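Local coordinates for glycosylation Associate Protein 2 (PDB 6OYC), which probably works in the Gap123 complex of the accessory Sec system, helping to modify and export a glycosylated surface adhesin, at residues F336-K341 and L421-D426; D363-S368 and A382-H387; G376-G381 and N437-S442; H387-G392 and G446-T451; K393-L398 and D462-A467. One frame throughout, in Å; residues are numbered along the deposited sequence.

Contact 1 of 5, residues F336-K341 and L421-D426; sequences FYIGSK and LLNQGD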
# COMPACT_ATOMS: atom_id res chain seq x y z
N PHE B 336 -3.39 12.77 -0.39
CA PHE B 336 -3.34 13.31 0.96
C PHE B 336 -4.34 12.64 1.91
O PHE B 336 -4.84 13.26 2.85
CB PHE B 336 -3.54 14.84 0.93
CG PHE B 336 -2.33 15.59 0.43
CD1 PHE B 336 -1.96 15.51 -0.90
CD2 PHE B 336 -1.55 16.34 1.29
CE1 PHE B 336 -0.83 16.17 -1.35
CE2 PHE B 336 -0.43 17.01 0.84
CZ PHE B 336 -0.07 16.92 -0.49
N TYR B 337 -4.66 11.37 1.66
CA TYR B 337 -5.44 10.52 2.57
C TYR B 337 -6.81 11.08 2.89
O TYR B 337 -7.44 10.68 3.88
CB TYR B 337 -4.65 10.24 3.86
CG TYR B 337 -3.31 9.65 3.54
CD1 TYR B 337 -3.15 8.29 3.34
CD2 TYR B 337 -2.19 10.48 3.35
CE1 TYR B 337 -1.90 7.75 2.99
CE2 TYR B 337 -0.95 9.94 3.03
CZ TYR B 337 -0.81 8.58 2.84
OH TYR B 337 0.42 8.05 2.50
N ILE B 338 -7.33 11.98 2.06
CA ILE B 338 -8.68 12.49 2.28
C ILE B 338 -9.56 12.10 1.11
O ILE B 338 -9.09 11.75 0.02
CB ILE B 338 -8.70 14.02 2.50
CG1 ILE B 338 -7.99 14.74 1.37
CG2 ILE B 338 -8.04 14.37 3.84
CD1 ILE B 338 -8.23 16.23 1.38
N GLY B 339 -10.86 12.14 1.35
CA GLY B 339 -11.83 11.73 0.36
C GLY B 339 -13.18 11.54 1.01
O GLY B 339 -13.56 12.33 1.88
N SER B 340 -13.91 10.49 0.63
CA SER B 340 -15.22 10.25 1.20
C SER B 340 -15.11 9.99 2.69
O SER B 340 -14.03 9.67 3.22
CB SER B 340 -15.92 9.08 0.50
OG SER B 340 -15.52 7.81 1.01
N LYS B 341 -16.23 10.14 3.38
CA LYS B 341 -16.28 9.81 4.79
C LYS B 341 -16.01 8.34 5.00
O LYS B 341 -15.37 7.96 5.99
CB LYS B 341 -17.64 10.16 5.40
CG LYS B 341 -17.98 11.67 5.52
CD LYS B 341 -17.93 12.42 4.16
CE LYS B 341 -18.82 11.75 3.07
NZ LYS B 341 -18.36 12.05 1.69
N LEU B 421 -9.99 19.51 -6.93
CA LEU B 421 -11.11 18.95 -7.68
C LEU B 421 -11.68 17.73 -6.99
O LEU B 421 -12.90 17.62 -6.80
CB LEU B 421 -10.68 18.60 -9.10
CG LEU B 421 -10.78 19.74 -10.10
CD1 LEU B 421 -10.38 19.24 -11.49
CD2 LEU B 421 -12.19 20.33 -10.09
N LEU B 422 -10.81 16.79 -6.61
CA LEU B 422 -11.31 15.60 -5.94
C LEU B 422 -12.21 15.97 -4.76
O LEU B 422 -13.27 15.37 -4.57
CB LEU B 422 -10.13 14.72 -5.47
CG LEU B 422 -10.38 13.29 -4.96
CD1 LEU B 422 -9.10 12.44 -5.03
CD2 LEU B 422 -10.91 13.27 -3.54
N ASN B 423 -11.83 16.99 -3.99
CA ASN B 423 -12.49 17.27 -2.72
C ASN B 423 -13.52 18.37 -2.78
O ASN B 423 -14.50 18.34 -2.02
CB ASN B 423 -11.46 17.62 -1.64
CG ASN B 423 -10.76 16.38 -1.07
OD1 ASN B 423 -9.64 16.05 -1.48
ND2 ASN B 423 -11.42 15.69 -0.12
N GLN B 424 -13.34 19.36 -3.66
CA GLN B 424 -14.26 20.47 -3.79
C GLN B 424 -15.07 20.46 -5.07
O GLN B 424 -16.18 20.99 -5.09
CB GLN B 424 -13.51 21.81 -3.70
CG GLN B 424 -12.81 22.02 -2.37
CD GLN B 424 -13.75 21.87 -1.20
OE1 GLN B 424 -14.91 22.32 -1.24
NE2 GLN B 424 -13.26 21.23 -0.13
N GLY B 425 -14.54 19.88 -6.15
CA GLY B 425 -15.25 19.85 -7.41
C GLY B 425 -15.05 21.07 -8.29
O GLY B 425 -15.58 21.09 -9.40
N ASP B 426 -14.30 22.07 -7.84
CA ASP B 426 -13.96 23.20 -8.69
C ASP B 426 -12.77 23.94 -8.09
O ASP B 426 -12.34 23.66 -6.97
CB ASP B 426 -15.15 24.15 -8.88
CG ASP B 426 -15.42 25.00 -7.66
OD1 ASP B 426 -14.64 25.94 -7.39
OD2 ASP B 426 -16.43 24.72 -6.96
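Ile-338 lays its CG1-CD1 arm over the side-chain amide of Asn-423, and the two side chains cross at about a right angle. CD1 comes closest, standing 3.5 Å from Asn-423 CG and to one side of the amide plane, while CG1 is 4.0 Å from the same carbon. The first torsion of Ile-338 (chi1 53°) sets CG1 between the backbone N and the carbonyl carbon, a crowded position that turns CG1 to the helix. Beside this pair, Leu-422 CD2 meets Gly-339 CA at 4.3 Å, a looser apolar touch against bare backbone. The segments thus meet by van der Waals contact, and the polar groups of the loop look elsewhere: Ile-338 O accepts from Arg-330 and Gly-339 N donates to Glu-344. Ser-340 serves as the N-cap of helix 341-358, its OG taking the backbone N of Tyr-343. On the other side, helix 416-424 is finishing. Gly-425 N still bonds Leu-421 O at 2.9 Å, but Gly-425 itself has positive phi (86°) and turns the chain out of the helix. This loop between strand 323-327 and helix 341-358, packed on helix 416-424, is part of the alpha/beta-hydrolase-like domain of the accessory Sec transporter family.

Contact 2 of 5, residues D363-S368 and A382-H387; sequences DQLILS and AKLNPH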
# COMPACT_ATOMS: atom_id res chain seq x y z
N ASP B 363 -2.72 6.12 23.84
CA ASP B 363 -1.46 6.67 24.33
C ASP B 363 -0.28 5.75 24.07
O ASP B 363 0.83 6.06 24.50
CB ASP B 363 -1.55 6.98 25.82
CG ASP B 363 -0.85 8.28 26.18
OD1 ASP B 363 0.40 8.34 26.05
OD2 ASP B 363 -1.54 9.24 26.57
N GLN B 364 -0.49 4.63 23.37
CA GLN B 364 0.61 3.81 22.91
C GLN B 364 0.71 3.82 21.38
O GLN B 364 1.23 2.88 20.77
CB GLN B 364 0.46 2.40 23.48
CG GLN B 364 0.40 2.40 25.02
CD GLN B 364 -0.03 1.08 25.64
OE1 GLN B 364 -1.17 0.63 25.47
NE2 GLN B 364 0.87 0.45 26.39
N LEU B 365 0.26 4.92 20.76
CA LEU B 365 0.21 5.08 19.31
C LEU B 365 0.98 6.32 18.87
O LEU B 365 0.83 7.39 19.47
CB LEU B 365 -1.24 5.18 18.83
CG LEU B 365 -1.43 5.73 17.42
CD1 LEU B 365 -0.86 4.73 16.42
CD2 LEU B 365 -2.91 6.01 17.13
N ILE B 366 1.78 6.20 17.81
CA ILE B 366 2.55 7.32 17.25
C ILE B 366 2.28 7.42 15.76
O ILE B 366 2.55 6.47 15.01
CB ILE B 366 4.06 7.16 17.49
CG1 ILE B 366 4.34 7.02 18.99
CG2 ILE B 366 4.84 8.34 16.87
CD1 ILE B 366 5.67 6.43 19.26
N LEU B 367 1.79 8.58 15.31
CA LEU B 367 1.56 8.87 13.90
C LEU B 367 2.67 9.77 13.37
O LEU B 367 3.09 10.71 14.05
CB LEU B 367 0.20 9.52 13.69
CG LEU B 367 -0.96 8.70 14.24
CD1 LEU B 367 -2.28 9.44 14.14
CD2 LEU B 367 -1.05 7.35 13.55
N SER B 368 3.13 9.50 12.15
CA SER B 368 4.29 10.18 11.60
C SER B 368 4.22 10.27 10.08
O SER B 368 3.48 9.52 9.43
CB SER B 368 5.59 9.47 12.00
OG SER B 368 5.54 8.11 11.59
N ALA B 382 -6.39 13.60 14.75
CA ALA B 382 -7.54 14.21 15.41
C ALA B 382 -8.59 13.19 15.85
O ALA B 382 -9.29 13.42 16.84
CB ALA B 382 -8.17 15.25 14.46
N LYS B 383 -8.73 12.08 15.13
CA LYS B 383 -9.69 11.07 15.51
C LYS B 383 -9.08 9.97 16.36
O LYS B 383 -9.81 9.08 16.82
CB LYS B 383 -10.33 10.44 14.27
CG LYS B 383 -11.49 11.23 13.71
CD LYS B 383 -10.96 12.38 12.87
CE LYS B 383 -11.85 12.68 11.67
NZ LYS B 383 -11.10 13.56 10.72
N LEU B 384 -7.77 10.01 16.59
CA LEU B 384 -7.10 8.90 17.24
C LEU B 384 -6.46 9.26 18.57
O LEU B 384 -6.12 8.35 19.33
CB LEU B 384 -6.02 8.32 16.30
CG LEU B 384 -6.58 7.58 15.09
CD1 LEU B 384 -5.54 7.46 13.99
CD2 LEU B 384 -7.07 6.23 15.51
N ASN B 385 -6.31 10.56 18.89
CA ASN B 385 -5.70 11.04 20.12
C ASN B 385 -4.40 10.28 20.42
O ASN B 385 -4.29 9.63 21.46
CB ASN B 385 -6.67 10.94 21.29
CG ASN B 385 -6.29 11.85 22.45
OD1 ASN B 385 -5.16 12.31 22.57
ND2 ASN B 385 -7.26 12.12 23.32
N PRO B 386 -3.43 10.32 19.51
CA PRO B 386 -2.22 9.51 19.70
C PRO B 386 -1.32 10.10 20.78
O PRO B 386 -1.44 11.26 21.20
CB PRO B 386 -1.54 9.56 18.33
CG PRO B 386 -1.94 10.90 17.79
CD PRO B 386 -3.36 11.11 18.27
N HIS B 387 -0.37 9.28 21.22
CA HIS B 387 0.65 9.75 22.13
C HIS B 387 1.51 10.83 21.50
O HIS B 387 1.84 11.84 22.14
CB HIS B 387 1.52 8.59 22.58
CG HIS B 387 2.62 9.00 23.50
ND1 HIS B 387 2.38 9.40 24.80
CD2 HIS B 387 3.96 9.11 23.31
CE1 HIS B 387 3.53 9.71 25.37
NE2 HIS B 387 4.50 9.55 24.49
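His-387 reaches toward Asp-363 from its first side-chain atom: CB sits 3.3 Å from Asp-363 O and close to Leu-365 O as well. CG, anti to the backbone N (chi1 179°), lies 3.4 Å from Asp-363 OD1. ND1 then donates to that oxygen at 2.6 Å. The bond is short but bent, 137° at the hydrogen. It meets OD1 on the syn side, out of the carboxylate plane, with the ring and carboxylate planes 53° apart. At the far side of the ring NE2 bonds Asp-513 OD2, so two acids flank the imidazole and would probably favour its protonated form. The histidine closes a beta-alpha-beta crossover, in which the chain leaves strand 365-370, runs through helix 372-381 and returns as the parallel neighbour 388-392. His-387 N makes a weak bond to Leu-365 O, just ahead of the regular pairing of Leu-367 with Ala-388 and Ile-390. Next to the polar end the loop packs on the strand through apolar groups. Leu-365 CG lies 3.9 Å from Pro-386 CB, and Leu-367 CD1 meets Leu-384 CD1 at 3.8 Å, the two leucines crossing at about a right angle.

Contact 3 of 5, residues G376-G381 and N437-S442; sequences GATYHG and NYFWKS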
# COMPACT_ATOMS: atom_id res chain seq x y z
N GLY B 376 -1.92 13.31 6.36
CA GLY B 376 -2.63 12.15 6.84
C GLY B 376 -2.42 11.91 8.33
O GLY B 376 -3.37 11.58 9.05
N ALA B 377 -1.18 12.09 8.81
CA ALA B 377 -0.88 11.82 10.21
C ALA B 377 -1.63 12.77 11.13
O ALA B 377 -2.22 12.35 12.13
CB ALA B 377 0.63 11.89 10.46
N THR B 378 -1.66 14.06 10.79
CA THR B 378 -2.33 15.04 11.65
C THR B 378 -3.85 15.02 11.46
O THR B 378 -4.60 15.05 12.45
CB THR B 378 -1.77 16.44 11.37
OG1 THR B 378 -0.33 16.40 11.44
CG2 THR B 378 -2.28 17.42 12.40
N TYR B 379 -4.33 14.97 10.21
CA TYR B 379 -5.78 14.99 9.97
C TYR B 379 -6.47 13.81 10.63
O TYR B 379 -7.54 13.96 11.24
CB TYR B 379 -6.06 15.01 8.46
CG TYR B 379 -7.53 15.03 8.07
CD1 TYR B 379 -8.25 13.85 7.92
CD2 TYR B 379 -8.19 16.24 7.82
CE1 TYR B 379 -9.60 13.87 7.55
CE2 TYR B 379 -9.54 16.26 7.45
CZ TYR B 379 -10.23 15.07 7.31
OH TYR B 379 -11.56 15.07 6.94
N HIS B 380 -5.89 12.61 10.52
CA HIS B 380 -6.51 11.45 11.13
C HIS B 380 -6.15 11.33 12.61
O HIS B 380 -6.91 10.74 13.39
CB HIS B 380 -6.14 10.18 10.35
CG HIS B 380 -6.69 10.16 8.95
ND1 HIS B 380 -8.02 9.94 8.67
CD2 HIS B 380 -6.08 10.35 7.75
CE1 HIS B 380 -8.22 10.00 7.36
NE2 HIS B 380 -7.06 10.24 6.78
N GLY B 381 -4.99 11.89 13.01
CA GLY B 381 -4.64 11.95 14.42
C GLY B 381 -5.73 12.57 15.27
O GLY B 381 -6.02 12.09 16.38
N ASN B 437 -10.21 24.84 5.15
CA ASN B 437 -11.00 24.68 6.36
C ASN B 437 -11.34 23.22 6.62
O ASN B 437 -11.52 22.82 7.78
CB ASN B 437 -12.25 25.54 6.26
CG ASN B 437 -11.92 27.03 6.35
OD1 ASN B 437 -10.96 27.42 7.01
ND2 ASN B 437 -12.70 27.87 5.68
N TYR B 438 -11.42 22.41 5.56
CA TYR B 438 -11.63 20.98 5.69
C TYR B 438 -10.63 20.35 6.65
O TYR B 438 -10.99 19.51 7.48
CB TYR B 438 -11.52 20.33 4.32
CG TYR B 438 -11.96 18.89 4.25
CD1 TYR B 438 -13.31 18.56 4.20
CD2 TYR B 438 -11.03 17.87 4.20
CE1 TYR B 438 -13.71 17.25 4.11
CE2 TYR B 438 -11.43 16.55 4.12
CZ TYR B 438 -12.77 16.25 4.07
OH TYR B 438 -13.18 14.94 3.99
N PHE B 439 -9.36 20.75 6.55
CA PHE B 439 -8.35 20.23 7.46
C PHE B 439 -8.63 20.65 8.91
O PHE B 439 -8.64 19.81 9.82
CB PHE B 439 -6.96 20.68 7.02
CG PHE B 439 -5.87 20.27 7.97
CD1 PHE B 439 -5.28 19.01 7.87
CD2 PHE B 439 -5.44 21.13 8.97
CE1 PHE B 439 -4.29 18.63 8.75
CE2 PHE B 439 -4.45 20.75 9.86
CZ PHE B 439 -3.87 19.50 9.75
N TRP B 440 -8.84 21.95 9.14
CA TRP B 440 -8.92 22.44 10.52
C TRP B 440 -10.20 22.01 11.23
O TRP B 440 -10.20 21.94 12.46
CB TRP B 440 -8.77 23.96 10.55
CG TRP B 440 -7.47 24.33 10.02
CD1 TRP B 440 -7.22 24.85 8.79
CD2 TRP B 440 -6.20 24.15 10.65
NE1 TRP B 440 -5.87 25.03 8.62
CE2 TRP B 440 -5.22 24.61 9.75
CE3 TRP B 440 -5.79 23.67 11.90
CZ2 TRP B 440 -3.86 24.59 10.06
CZ3 TRP B 440 -4.44 23.65 12.20
CH2 TRP B 440 -3.49 24.11 11.29
N LYS B 441 -11.27 21.70 10.48
CA LYS B 441 -12.49 21.23 11.13
C LYS B 441 -12.24 19.88 11.80
O LYS B 441 -12.79 19.60 12.87
CB LYS B 441 -13.64 21.14 10.12
CG LYS B 441 -14.67 20.05 10.43
CD LYS B 441 -15.56 19.74 9.23
CE LYS B 441 -16.53 18.62 9.54
NZ LYS B 441 -17.84 19.12 10.06
N SER B 442 -11.42 19.03 11.19
CA SER B 442 -11.02 17.80 11.85
C SER B 442 -10.22 18.10 13.11
O SER B 442 -10.40 17.46 14.15
CB SER B 442 -10.21 16.93 10.88
OG SER B 442 -9.80 15.72 11.47
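The Tyr-379 ring carries Ser-442 CB over one face, 3.9 Å from its centroid and displaced toward the rim, a CH-pi contact; Tyr-438 O and Phe-439 CA approach its edge. The Tyr-438 ring is nearly parallel to it, planes 15° apart, but slid so far that the rings barely overlap, with centroids separated by 5.5 Å. Phe-439 turns its own edge to Thr-378, CZ to CG2 at 3.7 Å, while its CD1 lies 4.0 Å from Tyr-379 CD2. Both tyrosines have CG anti to the backbone N (chi1 180° in Tyr-379), and their hydroxyls end on one carboxylate: Glu-344 OE1 bonds Tyr-379 OH and OE2 bonds Tyr-438 OH. Ser-442 OG donates to Tyr-379 O at 2.9 Å, in the carbonyl plane and on a lone pair. The same OG is bonded to Lys-383 NZ, and Lys-383 also makes a cation-pi contact with the Tyr-379 ring. The axes of the two helical segments approach to 9.1 Å at 50°. Helix 372-381 lies between helix 429-444 on this flank, helix 341-358, which supplies Glu-344, and strand 388-392, where Thr-378 rests on Ile-389 and Ile-391.

Contact 4 of 5, residues H387-G392 and G446-T451; sequences HAIIIG and GDFSNT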
# COMPACT_ATOMS: atom_id res chain seq x y z
N HIS B 387 -0.37 9.28 21.22
CA HIS B 387 0.65 9.75 22.13
C HIS B 387 1.51 10.83 21.50
O HIS B 387 1.84 11.84 22.14
CB HIS B 387 1.52 8.59 22.58
CG HIS B 387 2.62 9.00 23.50
ND1 HIS B 387 2.38 9.40 24.80
CD2 HIS B 387 3.96 9.11 23.31
CE1 HIS B 387 3.53 9.71 25.37
NE2 HIS B 387 4.50 9.55 24.49
N ALA B 388 1.90 10.64 20.24
CA ALA B 388 2.83 11.55 19.60
C ALA B 388 2.58 11.59 18.10
O ALA B 388 2.14 10.61 17.49
CB ALA B 388 4.28 11.13 19.88
N ILE B 389 2.88 12.74 17.51
CA ILE B 389 2.82 12.96 16.08
C ILE B 389 4.15 13.57 15.68
O ILE B 389 4.45 14.72 16.05
CB ILE B 389 1.65 13.88 15.70
CG1 ILE B 389 0.33 13.13 15.90
CG2 ILE B 389 1.80 14.38 14.27
CD1 ILE B 389 -0.87 13.99 15.67
N ILE B 390 4.98 12.81 14.98
CA ILE B 390 6.28 13.26 14.51
C ILE B 390 6.13 13.60 13.03
O ILE B 390 5.91 12.72 12.20
CB ILE B 390 7.36 12.19 14.71
CG1 ILE B 390 7.44 11.77 16.18
CG2 ILE B 390 8.70 12.67 14.19
CD1 ILE B 390 8.39 10.60 16.42
N ILE B 391 6.27 14.88 12.69
CA ILE B 391 6.05 15.30 11.32
C ILE B 391 7.14 16.28 10.90
O ILE B 391 7.68 17.02 11.71
CB ILE B 391 4.65 15.92 11.15
CG1 ILE B 391 4.34 16.86 12.32
CG2 ILE B 391 3.59 14.82 11.08
CD1 ILE B 391 3.08 17.71 12.09
N GLY B 392 7.47 16.24 9.60
CA GLY B 392 8.43 17.15 9.00
C GLY B 392 7.98 17.71 7.66
O GLY B 392 7.52 16.96 6.79
N GLY B 446 -11.47 17.52 16.88
CA GLY B 446 -10.70 16.37 17.29
C GLY B 446 -10.31 16.37 18.75
O GLY B 446 -10.89 17.09 19.57
N ASP B 447 -9.31 15.56 19.07
CA ASP B 447 -8.86 15.41 20.45
C ASP B 447 -7.39 15.03 20.45
O ASP B 447 -7.06 13.89 20.13
CB ASP B 447 -9.68 14.36 21.20
CG ASP B 447 -9.31 14.27 22.67
OD1 ASP B 447 -8.29 14.86 23.09
OD2 ASP B 447 -10.05 13.60 23.42
N PHE B 448 -6.54 15.97 20.84
CA PHE B 448 -5.10 15.75 20.98
C PHE B 448 -4.66 15.80 22.44
O PHE B 448 -3.56 16.26 22.76
CB PHE B 448 -4.33 16.76 20.14
CG PHE B 448 -4.58 16.62 18.67
CD1 PHE B 448 -5.70 17.19 18.09
CD2 PHE B 448 -3.71 15.90 17.87
CE1 PHE B 448 -5.95 17.07 16.73
CE2 PHE B 448 -3.94 15.76 16.51
CZ PHE B 448 -5.06 16.35 15.93
N SER B 449 -5.51 15.30 23.35
CA SER B 449 -5.19 15.36 24.77
C SER B 449 -3.94 14.56 25.10
O SER B 449 -3.09 15.02 25.88
CB SER B 449 -6.38 14.88 25.60
OG SER B 449 -6.55 13.48 25.53
N ASN B 450 -3.78 13.38 24.50
CA ASN B 450 -2.62 12.55 24.74
C ASN B 450 -1.37 13.02 24.00
O ASN B 450 -0.30 12.46 24.23
CB ASN B 450 -2.90 11.10 24.31
CG ASN B 450 -3.80 10.37 25.28
OD1 ASN B 450 -3.91 10.75 26.44
ND2 ASN B 450 -4.43 9.30 24.80
N THR B 451 -1.48 14.04 23.14
CA THR B 451 -0.55 14.21 22.03
C THR B 451 0.53 15.26 22.29
O THR B 451 0.25 16.36 22.77
CB THR B 451 -1.30 14.61 20.75
OG1 THR B 451 -2.50 13.84 20.61
CG2 THR B 451 -0.41 14.36 19.55
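Ile-389 meets Phe-448 at about a right angle, its CD1 pointing at the edge of the ring and lying close to the ring plane, 3.6 Å from Phe-448 CE2. The isoleucine is fully extended at its second torsion (chi2 175°), which sends CD1 out from the strand to the ring edge. Thr-451 crosses the same side chain obliquely: its CG2 sits 3.9 Å from Ile-389 CG1 and equally close to CD1, so the end of the isoleucine touches a threonine methyl and an aromatic rim from directions roughly at right angles. The polar branch of Thr-451 is turned elsewhere, OG1 bonding Pro-386 O. The loop that presents these groups is tightly folded. Asp-447 OD1 accepts from Ser-449 N at 2.8 Å to make an Asx turn, and a type I beta turn follows from Phe-448 to Thr-451. Asn-385 ties down the turn from outside, with OD1 taking the backbone N of Asn-450 and ND2 bonding Ser-449 OG. At the entrance to the strand the backbones come together through CA-H...O contacts. Thr-451 CA lies 3.4 Å from His-387 O, and His-387 CA lies 3.6 Å from Asn-450 O. His-387 and Ile-389 also make backbone bonds to Thr-452, placing this contact where parallel strands 388-392 and 452-458 begin to run together. His-387 O and Asn-450 O stand only 3.1 Å apart, two acceptors that would be expected to repel; the backbone bond of His-387 to Thr-452, with the CA-H groups as weaker help, probably compensates.

Contact 5 of 5, residues K393-L398 and D462-A467; sequences KPIFNL and DYDATA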
# COMPACT_ATOMS: atom_id res chain seq x y z
N LYS B 393 8.15 19.02 7.48
CA LYS B 393 7.73 19.80 6.33
C LYS B 393 6.21 19.71 6.18
O LYS B 393 5.71 19.21 5.16
CB LYS B 393 8.46 19.35 5.06
CG LYS B 393 9.96 19.23 5.26
CD LYS B 393 10.70 18.91 3.97
CE LYS B 393 12.18 19.22 4.09
NZ LYS B 393 12.94 18.84 2.86
N PRO B 394 5.46 20.20 7.16
CA PRO B 394 4.01 19.95 7.17
C PRO B 394 3.30 20.65 6.03
O PRO B 394 3.68 21.75 5.61
CB PRO B 394 3.57 20.53 8.53
CG PRO B 394 4.58 21.61 8.81
CD PRO B 394 5.88 21.10 8.26
N ILE B 395 2.26 19.99 5.53
CA ILE B 395 1.33 20.58 4.57
C ILE B 395 -0.07 20.40 5.14
O ILE B 395 -0.54 19.26 5.28
CB ILE B 395 1.44 19.94 3.18
CG1 ILE B 395 2.89 19.93 2.70
CG2 ILE B 395 0.55 20.69 2.20
CD1 ILE B 395 3.11 19.16 1.43
N PHE B 396 -0.72 21.50 5.50
CA PHE B 396 -2.07 21.47 6.06
C PHE B 396 -3.08 22.27 5.26
O PHE B 396 -4.28 22.01 5.38
CB PHE B 396 -2.11 22.01 7.51
CG PHE B 396 -1.16 21.34 8.47
CD1 PHE B 396 -0.82 20.00 8.35
CD2 PHE B 396 -0.62 22.07 9.54
CE1 PHE B 396 0.06 19.40 9.26
CE2 PHE B 396 0.25 21.48 10.45
CZ PHE B 396 0.59 20.14 10.31
N ASN B 397 -2.63 23.24 4.48
CA ASN B 397 -3.52 24.15 3.78
C ASN B 397 -3.47 23.80 2.30
O ASN B 397 -2.72 24.40 1.52
CB ASN B 397 -3.14 25.60 4.07
CG ASN B 397 -3.11 25.91 5.56
OD1 ASN B 397 -4.15 25.97 6.22
ND2 ASN B 397 -1.91 26.08 6.11
N LEU B 398 -4.27 22.80 1.91
CA LEU B 398 -4.19 22.30 0.54
C LEU B 398 -4.74 23.33 -0.45
O LEU B 398 -4.14 23.56 -1.51
CB LEU B 398 -4.94 20.97 0.43
CG LEU B 398 -4.06 19.76 0.71
CD1 LEU B 398 -4.85 18.47 0.54
CD2 LEU B 398 -2.83 19.79 -0.18
N ASP B 462 7.86 27.46 0.23
CA ASP B 462 7.17 27.94 -0.96
C ASP B 462 5.76 27.38 -1.11
O ASP B 462 5.04 27.80 -2.04
CB ASP B 462 8.00 27.58 -2.20
CG ASP B 462 8.69 26.24 -2.05
OD1 ASP B 462 9.43 25.83 -2.97
OD2 ASP B 462 8.51 25.60 -0.99
N TYR B 463 5.33 26.47 -0.24
CA TYR B 463 4.09 25.73 -0.44
C TYR B 463 3.08 25.95 0.67
O TYR B 463 1.93 26.32 0.39
CB TYR B 463 4.41 24.23 -0.60
CG TYR B 463 5.09 23.93 -1.91
CD1 TYR B 463 4.42 24.08 -3.11
CD2 TYR B 463 6.41 23.51 -1.95
CE1 TYR B 463 5.03 23.82 -4.32
CE2 TYR B 463 7.04 23.24 -3.15
CZ TYR B 463 6.34 23.40 -4.34
OH TYR B 463 6.95 23.15 -5.54
N ASP B 464 3.46 25.72 1.93
CA ASP B 464 2.56 25.97 3.04
C ASP B 464 3.35 26.69 4.14
O ASP B 464 3.57 26.15 5.21
CB ASP B 464 1.91 24.70 3.58
CG ASP B 464 0.59 24.98 4.26
OD1 ASP B 464 0.26 26.18 4.38
OD2 ASP B 464 -0.12 24.03 4.67
N ALA B 465 3.76 27.92 3.84
CA ALA B 465 4.54 28.70 4.80
C ALA B 465 3.85 28.77 6.16
O ALA B 465 4.51 28.64 7.20
CB ALA B 465 4.77 30.11 4.24
N THR B 466 2.53 28.91 6.17
CA THR B 466 1.71 29.14 7.35
C THR B 466 1.50 27.90 8.23
O THR B 466 0.82 28.01 9.26
CB THR B 466 0.35 29.69 6.87
OG1 THR B 466 -0.56 29.80 7.97
CG2 THR B 466 -0.25 28.81 5.79
N ALA B 467 2.07 26.75 7.87
CA ALA B 467 1.65 25.48 8.48
C ALA B 467 1.96 25.44 9.98
O ALA B 467 1.07 25.25 10.81
CB ALA B 467 2.31 24.31 7.74
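Asp-464 grips the loop 393-398 through both carboxylate oxygens, joining two loops that follow parallel strands 388-392 and 452-458 of the alpha/beta-hydrolase-like sheet. OD2 accepts from two backbone N-H groups: Phe-396 N at 2.7 Å, nearly along its C-O axis, and Asn-397 N at 2.6 Å, on the syn side but tilted out of the carboxylate plane. OD1 uses its syn lone pair for the side-chain amide of Asn-397, ND2 lying at 2.8 Å and the bond almost straight (169°). The donor lies close to its own amide plane, yet amide and carboxylate planes stand 81° apart. Three short bonds on one buried acid would probably stabilise its negative charge. The first torsion of Asp-464 (chi1 -155°) holds CG anti to the backbone N, which sets CG toward the opposing loop. Next to this polar grip Ala-467 provides the apolar part, its CB 3.7 Å from Pro-394 CG and 4.1 Å from Phe-396 CD2, while Ala-467 O lies at the edge of the phenylalanine ring. The type I beta turn from Asp-464 to Ala-467 lets both residues face 393-398. Further out, the backbone N atoms of Tyr-463 and Asp-464 both bond Asp-461 OD1. Asp-461, with His-491, is placed as in the Ser-His-Asp triad of alpha/beta-hydrolases, though no such role is established here. Thr-374 OG1 holds Ile-395 N, and the Phe-396 ring stacks on Phe-439. Asn-397 is fixed at both ends of its amide: ND2 also bonds Asp-470 OD2, and OD1 accepts from Trp-440 NE1.

How the contacts relate
Contact 1 is the partly exposed one, a loop touching a helix end through van der Waals contact; the other four are buried. Contacts 2 and 4 share His-387 and stand at the start of strand 388-392, one toward each neighbouring strand, with centres about 5 Å apart; acid-histidine bonding marks the first, CA-H...O and methyl-ring contacts the second. Contact 3 lies between them and contact 1: His-380 NE2 bonds Tyr-337 O, Leu-367 CD1 packs on Gly-381 CA, and Thr-378 O packs on Phe-448 CZ. At the other end of strand 388-392, contact 5 relies on a buried carboxylate and touches contact 1 where Phe-336 packs against Ile-395 and Leu-398.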